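Local atomic coordinates of putative oxidoreductase (Gluconobacter oxydans, PDB entry 3WJ7), a protein that probably acts as a nicotinamide-dependent oxidoreductase of the extended short-chain dehydrogenase/reductase (SDR) family, with a Rossmann-type coenzyme-binding fold. Residues Y210-L215 with A266-Q271. Numbering follows the deposited sequence.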
# COMPACT_ATOMS: atom_id res chain seq x y z
N TYR A 210 -24.01 13.01 7.10
CA TYR A 210 -23.12 13.23 5.98
C TYR A 210 -22.21 14.38 6.33
O TYR A 210 -22.55 15.20 7.18
CB TYR A 210 -23.90 13.54 4.68
CG TYR A 210 -24.55 14.89 4.60
CD1 TYR A 210 -23.92 15.96 3.97
CD2 TYR A 210 -25.82 15.10 5.12
CE1 TYR A 210 -24.51 17.22 3.90
CE2 TYR A 210 -26.44 16.35 5.04
CZ TYR A 210 -25.79 17.40 4.43
OH TYR A 210 -26.41 18.63 4.36
N VAL A 211 -21.09 14.45 5.64
CA VAL A 211 -20.08 15.48 5.82
C VAL A 211 -20.19 16.40 4.62
O VAL A 211 -20.17 15.94 3.48
CB VAL A 211 -18.66 14.86 5.90
CG1 VAL A 211 -17.62 15.94 6.09
CG2 VAL A 211 -18.59 13.82 7.02
N GLU A 212 -20.34 17.69 4.91
CA GLU A 212 -20.56 18.72 3.90
C GLU A 212 -19.34 18.79 2.99
O GLU A 212 -18.20 18.62 3.42
CB GLU A 212 -20.83 20.09 4.56
CG GLU A 212 -21.20 21.27 3.65
CD GLU A 212 -22.44 21.04 2.74
OE1 GLU A 212 -22.44 20.12 1.89
OE2 GLU A 212 -23.43 21.80 2.82
N THR A 213 -19.60 19.02 1.72
CA THR A 213 -18.57 19.43 0.78
C THR A 213 -19.15 19.83 -0.58
O THR A 213 -20.36 19.77 -0.78
CB THR A 213 -17.44 18.40 0.60
OG1 THR A 213 -16.34 19.07 -0.03
CG2 THR A 213 -17.88 17.18 -0.20
N GLY A 214 -18.25 20.25 -1.47
CA GLY A 214 -18.64 20.78 -2.77
C GLY A 214 -18.18 19.86 -3.86
O GLY A 214 -17.05 19.37 -3.82
N LEU A 215 -19.04 19.62 -4.84
CA LEU A 215 -18.66 18.84 -5.98
C LEU A 215 -19.33 19.44 -7.19
O LEU A 215 -20.05 20.41 -7.08
CB LEU A 215 -18.97 17.33 -5.81
CG LEU A 215 -20.34 16.65 -5.55
CD1 LEU A 215 -20.06 15.50 -4.56
CD2 LEU A 215 -21.46 17.50 -4.95
N ALA A 266 -30.97 14.59 8.55
CA ALA A 266 -31.09 15.40 9.76
C ALA A 266 -29.77 16.06 10.19
O ALA A 266 -29.77 17.17 10.75
CB ALA A 266 -31.64 14.53 10.89
N VAL A 267 -28.67 15.36 9.90
CA VAL A 267 -27.36 15.63 10.48
C VAL A 267 -26.31 16.06 9.45
O VAL A 267 -25.90 15.29 8.58
CB VAL A 267 -26.86 14.35 11.17
CG1 VAL A 267 -25.69 14.64 12.11
CG2 VAL A 267 -28.01 13.70 11.92
N LYS A 268 -25.87 17.31 9.55
CA LYS A 268 -24.88 17.79 8.63
C LYS A 268 -23.58 18.13 9.36
O LYS A 268 -23.52 19.09 10.12
CB LYS A 268 -25.40 18.98 7.83
CG LYS A 268 -24.36 19.53 6.86
CD LYS A 268 -24.15 21.02 6.99
CE LYS A 268 -25.07 21.79 6.05
NZ LYS A 268 -24.86 23.24 6.24
N LEU A 269 -22.53 17.36 9.11
CA LEU A 269 -21.26 17.60 9.76
C LEU A 269 -20.35 18.57 8.99
O LEU A 269 -19.95 18.27 7.87
CB LEU A 269 -20.55 16.26 9.94
CG LEU A 269 -21.43 15.17 10.57
CD1 LEU A 269 -20.52 13.97 10.77
CD2 LEU A 269 -22.05 15.63 11.89
N LYS A 270 -20.01 19.72 9.57
CA LYS A 270 -19.14 20.67 8.86
C LYS A 270 -17.73 20.06 8.79
O LYS A 270 -17.30 19.27 9.66
CB LYS A 270 -19.07 22.03 9.54
CG LYS A 270 -20.35 22.83 9.54
CD LYS A 270 -20.20 24.12 10.33
CE LYS A 270 -21.58 24.66 10.70
NZ LYS A 270 -21.64 25.23 12.08
N GLN A 271 -17.01 20.42 7.75
CA GLN A 271 -15.75 19.76 7.48
C GLN A 271 -14.74 20.21 8.51
O GLN A 271 -13.84 19.46 8.89
CB GLN A 271 -15.28 20.05 6.05
CG GLN A 271 -14.52 18.89 5.42
CD GLN A 271 -14.80 18.74 3.95
OE1 GLN A 271 -15.13 19.72 3.27
NE2 GLN A 271 -14.69 17.52 3.44
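The carbonyl oxygen of Leu269 receives the backbone N-H of Glu212 at 3.0 Å (N to O). A C-H contact joins Val211 CA to Leu269 O at 3.5 Å. The N-H of the same Leu269 gives a nearly straight 2.9 Å bond to Tyr210 O, so Leu269 bonds to both residues flanking Val211; a weaker, bent bond runs from Tyr210 N to Val267 O. The result is a short two-stranded parallel sheet, apart from the main mixed sheet of the Rossmann-type SDR fold, joining 209-211 to 267-269. Beta-branched Val211 suits an extended strand; its CG2 meets Leu269 CD1 at 4.2 Å. With chi1 at 72°, CG of Tyr210 sits between its own N and carbonyl carbon, and the phenol end lies against the aliphatic part of Lys268, Tyr210 OH 3.4 Å from Lys268 CG. Trp283 of the second subunit packs on this tyrosine and Phe253 meets it edge-to-face, so an alanine here would probably leave a gap beside both rings and the lysine chain freer to turn. Lys268 is long enough to pass the phenol and still bring NZ within 4.0 Å of Glu212 OE2, a long salt bridge, whereas OE1 accepts from Gly250 N. Gln271 suits the subunit boundary: its amide NE2 donates to Gly287 O of the second subunit.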